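Side-chain contacts in ADP-ribosylating toxin CARDS (Mycoplasma pneumoniae, PDB 4TLV), which transfers the ADP-ribosyl group from NAD(+) to target proteins and causes vacuoles to form in mammalian cells: residues Phe315-Asp318 with Arg322-Leu325; Trp364-Gln369 with Gln430-Arg435; Thr95-Leu100 with Met120-Leu125; Leu262-Ser267 with Ser438-Asp443. All coordinates share one frame; numbering follows the deposited sequence.

Contact 1 (Phe315-Asp318 with Arg322-Leu325); sequences FFWD and RICL
D318 and R322 face each other where a short antiparallel hairpin closes, and R322 is the side chain to follow. Its CB and CG run past the D318 carboxylate, CB 3.5 Å from D318 OD1. The chain then bends at CG-CD (chi3 -66°), which turns the guanidinium back so that its NE-NH2 edge meets a single oxygen. NE donates a hydrogen bond of 2.8 Å to D318 OD2 on the syn side, and NH2 reaches the same oxygen at 3.0 Å; OD2 lies nearly in the guanidinium plane, though the two flat groups stand 43° apart. D318 OD1 takes the backbone N of R322 from above the carboxylate plane, so both carboxylate oxygens are bound. F316 and C324 form the hydrogen-bonded pair, and C324 CB sits over one face of the F316 ring, 3.6 Å from CZ, with SG oblique to it. On the other face of the hairpin L325 CD2 covers the F315 ring, 3.5 Å from CE2, while W317 CD1 touches I323 CG1. The F315, W317 and I323 side packs against strands 287-293, 335-340 and 364-368 of the D2 beta-trefoil, and R322 NH2 also hydrogen-bonds T439 O.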
loop_
_atom_site.group_PDB
_atom_site.type_symbol
_atom_site.label_atom_id
_atom_site.label_comp_id
_atom_site.label_asym_id
_atom_site.label_seq_id
_atom_site.Cartn_x
_atom_site.Cartn_y
_atom_site.Cartn_z
ATOM N N PHE A 315 2.904 -14.047 13.234
ATOM C CA PHE A 315 2.483 -13.288 12.061
ATOM C C PHE A 315 1.707 -12.050 12.481
ATOM O O PHE A 315 1.190 -11.982 13.595
ATOM C CB PHE A 315 1.595 -14.130 11.132
ATOM C CG PHE A 315 2.279 -15.368 10.594
ATOM C CD1 PHE A 315 2.349 -16.518 11.367
ATOM C CD2 PHE A 315 2.850 -15.375 9.335
ATOM C CE1 PHE A 315 2.975 -17.661 10.898
ATOM C CE2 PHE A 315 3.487 -16.519 8.849
ATOM C CZ PHE A 315 3.548 -17.666 9.640
ATOM N N PHE A 316 1.635 -11.074 11.581
ATOM C CA PHE A 316 0.740 -9.944 11.771
ATOM C C PHE A 316 0.117 -9.547 10.446
ATOM O O PHE A 316 0.676 -9.812 9.379
ATOM C CB PHE A 316 1.462 -8.758 12.437
ATOM C CG PHE A 316 2.618 -8.208 11.642
ATOM C CD1 PHE A 316 2.401 -7.249 10.658
ATOM C CD2 PHE A 316 3.923 -8.591 11.927
ATOM C CE1 PHE A 316 3.469 -6.716 9.935
ATOM C CE2 PHE A 316 5.001 -8.056 11.213
ATOM C CZ PHE A 316 4.764 -7.125 10.207
ATOM N N TRP A 317 -1.049 -8.918 10.522
ATOM C CA TRP A 317 -1.768 -8.455 9.352
ATOM C C TRP A 317 -1.614 -6.935 9.377
ATOM O O TRP A 317 -1.975 -6.300 10.370
ATOM C CB TRP A 317 -3.236 -8.868 9.482
ATOM C CG TRP A 317 -4.126 -8.558 8.295
ATOM C CD1 TRP A 317 -3.792 -8.609 6.973
ATOM C CD2 TRP A 317 -5.500 -8.186 8.351
ATOM N NE1 TRP A 317 -4.881 -8.254 6.193
ATOM C CE2 TRP A 317 -5.944 -8.008 7.021
ATOM C CE3 TRP A 317 -6.407 -7.983 9.401
ATOM C CZ2 TRP A 317 -7.247 -7.611 6.717
ATOM C CZ3 TRP A 317 -7.699 -7.610 9.099
ATOM C CH2 TRP A 317 -8.108 -7.422 7.764
ATOM N N ASP A 318 -1.061 -6.360 8.311
ATOM C CA ASP A 318 -0.776 -4.915 8.288
ATOM C C ASP A 318 -1.760 -4.095 7.437
ATOM O O ASP A 318 -2.679 -4.639 6.835
ATOM C CB ASP A 318 0.691 -4.635 7.884
ATOM C CG ASP A 318 0.966 -4.871 6.388
ATOM O OD1 ASP A 318 0.029 -4.882 5.561
ATOM O OD2 ASP A 318 2.152 -5.026 6.035
ATOM N N ARG A 322 -1.303 -7.150 4.224
ATOM C CA ARG A 322 -0.379 -8.265 4.108
ATOM C C ARG A 322 -0.324 -9.039 5.407
ATOM O O ARG A 322 -0.422 -8.464 6.489
ATOM C CB ARG A 322 1.024 -7.774 3.759
ATOM C CG ARG A 322 1.076 -6.877 2.507
ATOM C CD ARG A 322 2.514 -6.363 2.283
ATOM N NE ARG A 322 2.941 -5.459 3.344
ATOM C CZ ARG A 322 4.022 -4.685 3.264
ATOM N NH1 ARG A 322 4.771 -4.713 2.167
ATOM N NH2 ARG A 322 4.382 -3.905 4.291
ATOM N N ILE A 323 -0.174 -10.348 5.303
ATOM C CA ILE A 323 0.103 -11.146 6.492
ATOM C C ILE A 323 1.598 -11.448 6.488
ATOM O O ILE A 323 2.076 -12.206 5.639
ATOM C CB ILE A 323 -0.708 -12.468 6.470
ATOM C CG1 ILE A 323 -2.204 -12.162 6.401
ATOM C CG2 ILE A 323 -0.373 -13.322 7.691
ATOM C CD1 ILE A 323 -3.065 -13.368 5.974
ATOM N N CYS A 324 2.341 -10.837 7.410
ATOM C CA CYS A 324 3.800 -10.901 7.394
ATOM C C CYS A 324 4.342 -11.724 8.551
ATOM O O CYS A 324 3.775 -11.699 9.650
ATOM C CB CYS A 324 4.408 -9.504 7.527
ATOM S SG CYS A 324 3.821 -8.258 6.383
ATOM N N LEU A 325 5.457 -12.420 8.310
ATOM C CA LEU A 325 6.232 -13.046 9.380
ATOM C C LEU A 325 6.858 -11.938 10.203
ATOM O O LEU A 325 7.297 -10.934 9.649
ATOM C CB LEU A 325 7.369 -13.891 8.817
ATOM C CG LEU A 325 7.210 -15.397 8.699
ATOM C CD1 LEU A 325 8.540 -16.028 8.230
ATOM C CD2 LEU A 325 6.747 -16.007 10.025
#

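Contact 2 (Trp364-Gln369 with Gln430-Arg435); sequences WKMTPQ and QFVTMR
M366 pushes its thioether against F431 and V432, joining strand 364-368 of the D2 beta-trefoil to the 3-10 turn and loop that follow strand 415-421. The tight part is a Met-aromatic contact. Beyond CG the methionine chain is extended, chi2 -164° and chi3 -171°, and this brings CE obliquely against the phenyl ring, 3.5 Å from F431 CE2 and 3.8 Å from F431 CZ. The two side chains cross at about a right angle. SD stands 4.9 Å from the centroid of the F431 ring and approaches it obliquely, 48° off the normal. The sulfur also has V432 beside it, with SD 3.9 Å from CG1, so one thioether bridges two consecutive residues of the loop. All three side chains are buried, and I420 of strand 415-421 touches each of them; W317 of the hairpin borders M366, and F315 borders F431.

The other part of the contact is looser. Here the backbones stay apart, M366 CA and V432 CA being 6.4 Å from each other, and a single water makes the connection. It fits between two carbonyl groups and donates a hydrogen bond to each, so both oxygens have a partner without a direct backbone link between the two segments: it lies 3.0 Å from M366 O and 2.7 Å from V432 O.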
loop_
_atom_site.group_PDB
_atom_site.type_symbol
_atom_site.label_atom_id
_atom_site.label_comp_id
_atom_site.label_asym_id
_atom_site.label_seq_id
_atom_site.Cartn_x
_atom_site.Cartn_y
_atom_site.Cartn_z
ATOM N N TRP A 364 -4.961 -9.583 1.762
ATOM C CA TRP A 364 -5.924 -10.495 2.387
ATOM C C TRP A 364 -6.989 -9.706 3.129
ATOM O O TRP A 364 -6.711 -8.622 3.637
ATOM C CB TRP A 364 -5.209 -11.392 3.398
ATOM C CG TRP A 364 -4.096 -12.201 2.779
ATOM C CD1 TRP A 364 -2.762 -11.870 2.717
ATOM C CD2 TRP A 364 -4.229 -13.463 2.117
ATOM N NE1 TRP A 364 -2.069 -12.853 2.060
ATOM C CE2 TRP A 364 -2.942 -13.849 1.689
ATOM C CE3 TRP A 364 -5.316 -14.317 1.860
ATOM C CZ2 TRP A 364 -2.705 -15.052 1.000
ATOM C CZ3 TRP A 364 -5.077 -15.527 1.183
ATOM C CH2 TRP A 364 -3.784 -15.878 0.768
ATOM N N LYS A 365 -8.201 -10.247 3.186
ATOM C CA LYS A 365 -9.282 -9.651 3.975
ATOM C C LYS A 365 -9.632 -10.657 5.046
ATOM O O LYS A 365 -9.521 -11.861 4.814
ATOM C CB LYS A 365 -10.538 -9.430 3.118
ATOM C CG LYS A 365 -10.504 -8.257 2.152
ATOM C CD LYS A 365 -11.697 -8.361 1.171
ATOM C CE LYS A 365 -11.686 -9.734 0.495
ATOM N NZ LYS A 365 -12.738 -9.937 -0.544
ATOM N N MET A 366 -10.051 -10.178 6.215
ATOM C CA MET A 366 -10.488 -11.067 7.286
ATOM C C MET A 366 -11.864 -10.641 7.767
ATOM O O MET A 366 -12.029 -9.559 8.328
ATOM C CB MET A 366 -9.499 -11.050 8.435
ATOM C CG MET A 366 -8.091 -11.441 7.986
ATOM S SD MET A 366 -7.068 -11.847 9.376
ATOM C CE MET A 366 -5.472 -11.983 8.566
ATOM N N THR A 367 -12.853 -11.490 7.548
ATOM C CA THR A 367 -14.236 -11.066 7.767
ATOM C C THR A 367 -14.943 -11.975 8.777
ATOM O O THR A 367 -14.941 -13.197 8.625
ATOM C CB THR A 367 -15.011 -11.045 6.435
ATOM O OG1 THR A 367 -15.089 -12.371 5.917
ATOM C CG2 THR A 367 -14.281 -10.205 5.415
ATOM N N PRO A 368 -15.550 -11.376 9.816
ATOM C CA PRO A 368 -16.144 -12.166 10.903
ATOM C C PRO A 368 -17.321 -12.943 10.340
ATOM O O PRO A 368 -18.059 -12.385 9.547
ATOM C CB PRO A 368 -16.650 -11.105 11.896
ATOM C CG PRO A 368 -16.291 -9.774 11.325
ATOM C CD PRO A 368 -15.880 -9.948 9.904
ATOM N N GLN A 369 -17.478 -14.205 10.712
ATOM C CA GLN A 369 -18.543 -15.027 10.138
ATOM C C GLN A 369 -19.687 -15.309 11.123
ATOM O O GLN A 369 -20.777 -15.706 10.720
ATOM C CB GLN A 369 -17.974 -16.342 9.595
ATOM C CG GLN A 369 -16.974 -16.136 8.458
ATOM C CD GLN A 369 -17.594 -15.489 7.244
ATOM O OE1 GLN A 369 -17.291 -14.337 6.899
ATOM N NE2 GLN A 369 -18.479 -16.221 6.586
ATOM N N GLN A 430 -6.059 -9.172 18.340
ATOM C CA GLN A 430 -5.503 -8.119 17.482
ATOM C C GLN A 430 -4.992 -8.653 16.146
ATOM O O GLN A 430 -4.831 -7.895 15.199
ATOM C CB GLN A 430 -4.430 -7.289 18.198
ATOM C CG GLN A 430 -3.108 -8.003 18.389
ATOM C CD GLN A 430 -2.120 -7.113 19.096
ATOM O OE1 GLN A 430 -1.033 -6.778 18.416
ATOM N NE2 GLN A 430 -2.349 -6.704 20.244
ATOM N N PHE A 431 -4.776 -9.959 16.042
ATOM C CA PHE A 431 -4.347 -10.484 14.755
ATOM C C PHE A 431 -5.304 -10.104 13.627
ATOM O O PHE A 431 -4.876 -9.775 12.517
ATOM C CB PHE A 431 -4.139 -12.006 14.749
ATOM C CG PHE A 431 -3.655 -12.502 13.423
ATOM C CD1 PHE A 431 -2.375 -12.207 13.003
ATOM C CD2 PHE A 431 -4.495 -13.192 12.565
ATOM C CE1 PHE A 431 -1.926 -12.630 11.749
ATOM C CE2 PHE A 431 -4.043 -13.617 11.335
ATOM C CZ PHE A 431 -2.756 -13.325 10.929
ATOM N N VAL A 432 -6.607 -10.132 13.903
ATOM C CA VAL A 432 -7.590 -9.881 12.857
ATOM C C VAL A 432 -7.917 -8.394 12.675
ATOM O O VAL A 432 -9.021 -8.032 12.254
ATOM C CB VAL A 432 -8.866 -10.730 13.060
ATOM C CG1 VAL A 432 -8.496 -12.223 13.013
ATOM C CG2 VAL A 432 -9.545 -10.376 14.375
ATOM N N THR A 433 -6.927 -7.547 12.964
ATOM C CA THR A 433 -6.990 -6.119 12.713
ATOM C C THR A 433 -5.701 -5.712 11.992
ATOM O O THR A 433 -4.713 -6.412 12.059
ATOM C CB THR A 433 -7.101 -5.315 14.023
ATOM O OG1 THR A 433 -5.906 -5.477 14.784
ATOM C CG2 THR A 433 -8.300 -5.816 14.860
ATOM N N MET A 434 -5.711 -4.575 11.313
ATOM C CA MET A 434 -4.569 -4.185 10.496
ATOM C C MET A 434 -3.661 -3.201 11.232
ATOM O O MET A 434 -4.039 -2.059 11.472
ATOM C CB MET A 434 -5.063 -3.602 9.159
ATOM C CG MET A 434 -5.635 -4.646 8.223
ATOM S SD MET A 434 -6.509 -3.897 6.843
ATOM C CE MET A 434 -8.133 -3.777 7.513
ATOM N N ARG A 435 -2.458 -3.653 11.575
ATOM C CA ARG A 435 -1.519 -2.851 12.353
ATOM C C ARG A 435 -0.636 -2.051 11.397
ATOM O O ARG A 435 -0.592 -2.330 10.196
ATOM C CB ARG A 435 -0.634 -3.747 13.227
ATOM C CG ARG A 435 0.403 -4.580 12.450
ATOM C CD ARG A 435 1.541 -5.127 13.383
ATOM N NE ARG A 435 0.991 -5.982 14.444
ATOM C CZ ARG A 435 1.713 -6.634 15.354
ATOM N NH1 ARG A 435 3.033 -6.560 15.330
ATOM N NH2 ARG A 435 1.100 -7.388 16.274
HETATM O O HOH W 1 -11.429 -8.416 11.044
#

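Contact 3 (Thr95-Leu100 with Met120-Leu125); sequences TGENLL and MGIRAL
Segments 95-100 and 120-125 run nearly antiparallel, their axes 150° apart in direction and 10.1 Å distant at closest approach, with G96 and I122 the nearest pair of residues at 6.2 Å between CA atoms. This is helix-on-helix packing within the mono-ADP-ribosyltransferase domain, between helices 92-104 and 115-126. G96 presents bare backbone at the crossing, and two branched side chains of the second helix lie against it. I122 has the largest share of the contact: its CD1 methyl comes down on the glycine, 3.5 Å from G96 O and 3.7 Å from G96 CA. Its chi1 of -65° sets CG2 anti to the backbone N, turned to E97, while chi2 (-56°) directs CD1 onto the glycine. One helical turn on, L125 brings CD2 to 3.9 Å from G96 CA, so the glycine backbone has a methyl group from each of two residues against it. F36 of helix 35-40 touches both L99 and I122.

The edge of the interface is polar. E97 starts out away from the second helix, but a bend at chi2 swings its carboxylate back, where R126 and R93 form salt bridges with it: OE1 with R126 NH2, OE2 with R93 NH1. With I122 the carboxylate makes no more than loose van der Waals contact, E97 OE2 lying 4.1 Å from I122 CG2.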
loop_
_atom_site.group_PDB
_atom_site.type_symbol
_atom_site.label_atom_id
_atom_site.label_comp_id
_atom_site.label_asym_id
_atom_site.label_seq_id
_atom_site.Cartn_x
_atom_site.Cartn_y
_atom_site.Cartn_z
ATOM N N THR A 95 1.020 11.900 -7.177
ATOM C CA THR A 95 1.172 13.347 -7.142
ATOM C C THR A 95 2.441 13.707 -6.359
ATOM O O THR A 95 3.234 14.554 -6.784
ATOM C CB THR A 95 -0.083 14.039 -6.532
ATOM O OG1 THR A 95 -1.201 13.850 -7.409
ATOM C CG2 THR A 95 0.153 15.554 -6.343
ATOM N N GLY A 96 2.643 13.043 -5.223
ATOM C CA GLY A 96 3.813 13.277 -4.395
ATOM C C GLY A 96 5.105 12.882 -5.090
ATOM O O GLY A 96 6.094 13.598 -5.010
ATOM N N GLU A 97 5.105 11.753 -5.786
ATOM C CA GLU A 97 6.311 11.319 -6.493
ATOM C C GLU A 97 6.715 12.294 -7.604
ATOM O O GLU A 97 7.903 12.504 -7.882
ATOM C CB GLU A 97 6.114 9.935 -7.097
ATOM C CG GLU A 97 5.963 8.825 -6.053
ATOM C CD GLU A 97 7.121 8.789 -5.082
ATOM O OE1 GLU A 97 8.265 8.484 -5.516
ATOM O OE2 GLU A 97 6.895 9.071 -3.884
ATOM N N ASN A 98 5.718 12.861 -8.265
ATOM C CA ASN A 98 5.964 13.839 -9.309
ATOM C C ASN A 98 6.617 15.086 -8.701
ATOM O O ASN A 98 7.597 15.619 -9.241
ATOM C CB ASN A 98 4.654 14.175 -10.061
ATOM C CG ASN A 98 4.887 15.050 -11.281
ATOM O OD1 ASN A 98 5.605 14.669 -12.200
ATOM N ND2 ASN A 98 4.289 16.243 -11.283
ATOM N N LEU A 99 6.098 15.524 -7.565
ATOM C CA LEU A 99 6.660 16.671 -6.847
ATOM C C LEU A 99 8.101 16.406 -6.379
ATOM O O LEU A 99 8.957 17.291 -6.456
ATOM C CB LEU A 99 5.755 17.085 -5.679
ATOM C CG LEU A 99 4.385 17.654 -6.080
ATOM C CD1 LEU A 99 3.599 18.047 -4.859
ATOM C CD2 LEU A 99 4.524 18.849 -7.032
ATOM N N LEU A 100 8.377 15.186 -5.930
ATOM C CA LEU A 100 9.741 14.815 -5.558
ATOM C C LEU A 100 10.672 14.948 -6.765
ATOM O O LEU A 100 11.737 15.556 -6.677
ATOM C CB LEU A 100 9.792 13.385 -5.017
ATOM C CG LEU A 100 11.226 12.908 -4.753
ATOM C CD1 LEU A 100 11.861 13.682 -3.603
ATOM C CD2 LEU A 100 11.202 11.391 -4.472
ATOM N N MET A 120 10.431 15.541 3.878
ATOM C CA MET A 120 9.848 14.977 5.092
ATOM C C MET A 120 8.368 14.695 4.872
ATOM O O MET A 120 7.848 13.669 5.317
ATOM C CB MET A 120 9.991 15.930 6.274
ATOM C CG MET A 120 11.412 16.107 6.780
ATOM S SD MET A 120 11.459 17.422 8.018
ATOM C CE MET A 120 13.204 17.378 8.444
ATOM N N GLY A 121 7.692 15.614 4.197
ATOM C CA GLY A 121 6.292 15.423 3.839
ATOM C C GLY A 121 6.092 14.218 2.922
ATOM O O GLY A 121 5.175 13.409 3.128
ATOM N N ILE A 122 6.940 14.105 1.904
ATOM C CA ILE A 122 6.865 12.997 0.961
ATOM C C ILE A 122 7.152 11.671 1.677
ATOM O O ILE A 122 6.517 10.658 1.395
ATOM C CB ILE A 122 7.832 13.187 -0.252
ATOM C CG1 ILE A 122 7.431 14.406 -1.104
ATOM C CG2 ILE A 122 7.841 11.949 -1.151
ATOM C CD1 ILE A 122 6.037 14.356 -1.597
ATOM N N ARG A 123 8.107 11.671 2.603
ATOM C CA ARG A 123 8.407 10.455 3.358
ATOM C C ARG A 123 7.181 9.969 4.145
ATOM O O ARG A 123 6.868 8.772 4.162
ATOM C CB ARG A 123 9.582 10.673 4.307
ATOM C CG ARG A 123 9.980 9.403 5.114
ATOM C CD ARG A 123 11.283 9.655 5.900
ATOM N NE ARG A 123 11.950 8.432 6.357
ATOM C CZ ARG A 123 13.196 8.077 6.026
ATOM N NH1 ARG A 123 13.938 8.845 5.223
ATOM N NH2 ARG A 123 13.709 6.945 6.503
ATOM N N ALA A 124 6.495 10.905 4.793
ATOM C CA ALA A 124 5.256 10.581 5.498
ATOM C C ALA A 124 4.187 10.025 4.545
ATOM O O ALA A 124 3.531 9.033 4.863
ATOM C CB ALA A 124 4.736 11.789 6.242
ATOM N N LEU A 125 4.009 10.666 3.393
ATOM C CA LEU A 125 3.037 10.193 2.397
ATOM C C LEU A 125 3.383 8.767 1.933
ATOM O O LEU A 125 2.499 7.931 1.732
ATOM C CB LEU A 125 3.038 11.120 1.185
ATOM C CG LEU A 125 2.186 10.725 -0.026
ATOM C CD1 LEU A 125 0.730 10.564 0.411
ATOM C CD2 LEU A 125 2.321 11.799 -1.098
#

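Contact 4 (Leu262-Ser267 with Ser438-Asp443); sequences LPQYAS and STFFVD. With SO4 (sulfate ion), chain H.
This is a small, partly buried contact between two pieces of connecting chain: Q264 and Y265, in the loop between strands 253-258 and 278-281, reach F440 and S438, just ahead of strand 441-443. The backbones are well separated, 9.7 Å between Y265 CA and S438 CA, so side chains do the bridging. Q264 puts its amide beside the F440 ring. The two side chains run antiparallel alongside one another, amide and ring planes only 19° apart, and Q264 NE2 comes to 3.8 Å from F440 CE1 and 4.1 Å from F440 CZ, an approach oblique to the ring. Y265 has more of its surface buried here than Q264, its hydroxyl reaching the chain at S438 with OH 3.6 Å from S438 CA; that hydroxyl is held by a hydrogen bond with A437 O. The tyrosine ring also has Q264 CG lying over one face.

Residues 438-443 span the junction of the D2 and D3 domains, each a beta-trefoil, and the 262-267 loop lies in the connection between the ADP-ribosyltransferase part and D2. F440 is tied by its backbone to L477 of D3, and Q264 touches T127 of the ADP-ribosyltransferase domain as well as K478 of D3.

At the end of segment 262-267, S267 OG donates a 2.6 Å hydrogen bond to O2 of a sulfate ion, probably from the crystallisation liquor, which K253 NZ also binds.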
loop_
_atom_site.group_PDB
_atom_site.type_symbol
_atom_site.label_atom_id
_atom_site.label_comp_id
_atom_site.label_asym_id
_atom_site.label_seq_id
_atom_site.Cartn_x
_atom_site.Cartn_y
_atom_site.Cartn_z
ATOM N N LEU A 262 7.596 14.780 13.267
ATOM C CA LEU A 262 6.557 13.823 12.889
ATOM C C LEU A 262 7.083 12.390 13.017
ATOM O O LEU A 262 8.062 12.030 12.368
ATOM C CB LEU A 262 6.107 14.134 11.443
ATOM C CG LEU A 262 4.878 13.486 10.819
ATOM C CD1 LEU A 262 3.642 13.656 11.689
ATOM C CD2 LEU A 262 4.662 14.088 9.423
ATOM N N PRO A 263 6.458 11.573 13.884
ATOM C CA PRO A 263 6.973 10.210 14.086
ATOM C C PRO A 263 6.420 9.231 13.052
ATOM O O PRO A 263 5.319 9.426 12.550
ATOM C CB PRO A 263 6.426 9.839 15.469
ATOM C CG PRO A 263 5.123 10.592 15.549
ATOM C CD PRO A 263 5.372 11.901 14.828
ATOM N N GLN A 264 7.169 8.171 12.781
ATOM C CA GLN A 264 6.708 7.119 11.878
ATOM C C GLN A 264 5.489 6.381 12.450
ATOM O O GLN A 264 4.586 5.999 11.707
ATOM C CB GLN A 264 7.828 6.114 11.649
ATOM C CG GLN A 264 7.411 4.944 10.791
ATOM C CD GLN A 264 8.481 4.571 9.795
ATOM O OE1 GLN A 264 9.536 4.038 10.161
ATOM N NE2 GLN A 264 8.224 4.860 8.525
ATOM N N TYR A 265 5.478 6.167 13.763
ATOM C CA TYR A 265 4.369 5.446 14.408
ATOM C C TYR A 265 3.631 6.306 15.419
ATOM O O TYR A 265 4.217 7.198 16.018
ATOM C CB TYR A 265 4.882 4.164 15.084
ATOM C CG TYR A 265 5.513 3.239 14.092
ATOM C CD1 TYR A 265 4.740 2.585 13.147
ATOM C CD2 TYR A 265 6.883 3.035 14.074
ATOM C CE1 TYR A 265 5.313 1.754 12.204
ATOM C CE2 TYR A 265 7.468 2.193 13.131
ATOM C CZ TYR A 265 6.673 1.558 12.201
ATOM O OH TYR A 265 7.235 0.716 11.258
ATOM N N ALA A 266 2.344 6.019 15.615
ATOM C CA ALA A 266 1.549 6.670 16.657
ATOM C C ALA A 266 1.786 5.998 18.026
ATOM O O ALA A 266 2.335 4.887 18.082
ATOM C CB ALA A 266 0.072 6.616 16.279
ATOM N N SER A 267 1.388 6.669 19.118
ATOM C CA SER A 267 1.558 6.143 20.486
ATOM C C SER A 267 0.989 4.740 20.647
ATOM O O SER A 267 1.510 3.937 21.427
ATOM C CB SER A 267 0.851 7.044 21.520
ATOM O OG SER A 267 1.387 8.355 21.535
ATOM N N SER A 438 5.742 -2.348 8.769
ATOM C CA SER A 438 7.125 -2.263 9.251
ATOM C C SER A 438 8.149 -2.146 8.127
ATOM O O SER A 438 9.286 -1.738 8.371
ATOM C CB SER A 438 7.468 -3.457 10.138
ATOM O OG SER A 438 7.576 -4.631 9.360
ATOM N N THR A 439 7.752 -2.518 6.913
ATOM C CA THR A 439 8.582 -2.287 5.727
ATOM C C THR A 439 7.752 -1.735 4.584
ATOM O O THR A 439 6.535 -1.950 4.515
ATOM C CB THR A 439 9.326 -3.551 5.248
ATOM O OG1 THR A 439 8.386 -4.525 4.762
ATOM C CG2 THR A 439 10.212 -4.130 6.388
ATOM N N PHE A 440 8.421 -1.019 3.687
ATOM C CA PHE A 440 7.724 -0.261 2.655
ATOM C C PHE A 440 8.382 -0.451 1.290
ATOM O O PHE A 440 8.797 0.509 0.642
ATOM C CB PHE A 440 7.708 1.205 3.065
ATOM C CG PHE A 440 7.123 1.426 4.431
ATOM C CD1 PHE A 440 7.922 1.363 5.563
ATOM C CD2 PHE A 440 5.774 1.669 4.585
ATOM C CE1 PHE A 440 7.392 1.556 6.826
ATOM C CE2 PHE A 440 5.231 1.859 5.856
ATOM C CZ PHE A 440 6.036 1.792 6.970
ATOM N N PHE A 441 8.480 -1.706 0.865
ATOM C CA PHE A 441 9.100 -2.043 -0.416
ATOM C C PHE A 441 8.068 -2.056 -1.536
ATOM O O PHE A 441 6.993 -2.643 -1.383
ATOM C CB PHE A 441 9.738 -3.438 -0.361
ATOM C CG PHE A 441 10.668 -3.649 0.805
ATOM C CD1 PHE A 441 11.411 -2.596 1.333
ATOM C CD2 PHE A 441 10.826 -4.921 1.344
ATOM C CE1 PHE A 441 12.281 -2.808 2.408
ATOM C CE2 PHE A 441 11.701 -5.144 2.407
ATOM C CZ PHE A 441 12.426 -4.084 2.935
ATOM N N VAL A 442 8.394 -1.412 -2.657
ATOM C CA VAL A 442 7.558 -1.479 -3.866
ATOM C C VAL A 442 8.219 -2.403 -4.875
ATOM O O VAL A 442 9.427 -2.297 -5.115
ATOM C CB VAL A 442 7.392 -0.096 -4.560
ATOM C CG1 VAL A 442 6.470 -0.223 -5.785
ATOM C CG2 VAL A 442 6.848 0.932 -3.585
ATOM N N ASP A 443 7.450 -3.336 -5.427
ATOM C CA ASP A 443 7.948 -4.181 -6.520
ATOM C C ASP A 443 7.948 -3.342 -7.791
ATOM O O ASP A 443 6.884 -2.952 -8.279
ATOM C CB ASP A 443 7.057 -5.419 -6.680
ATOM C CG ASP A 443 7.600 -6.426 -7.714
ATOM O OD1 ASP A 443 8.488 -6.076 -8.513
ATOM O OD2 ASP A 443 7.118 -7.579 -7.725
HETATM S S SO4 H . -0.274 9.326 24.660
HETATM O O1 SO4 H . -1.496 9.834 24.049
HETATM O O2 SO4 H . 0.865 9.631 23.796
HETATM O O3 SO4 H . -0.408 7.885 24.867
HETATM O O4 SO4 H . -0.072 9.980 25.952
#

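In the fold
From the N terminus, contact 3 comes first and closes a loop of 19 residues inside the ADP-ribosyltransferase domain. Contact 4 then opens at 262-267 and does not close until 438-443, 170 residues later, so its span contains almost all of D2. Within that span contact 1 closes a three-residue turn, and contact 2, starting after it, closes 60 residues; these two follow one another and neither crosses the other. They touch in space through W317 O and R435 N, a probable hydrogen bond. Contact 1 also reaches contact 4, and A124 packs on L262 where contacts 3 and 4 meet, so a chain of touches runs from the enzyme domain to D2 and the start of D3.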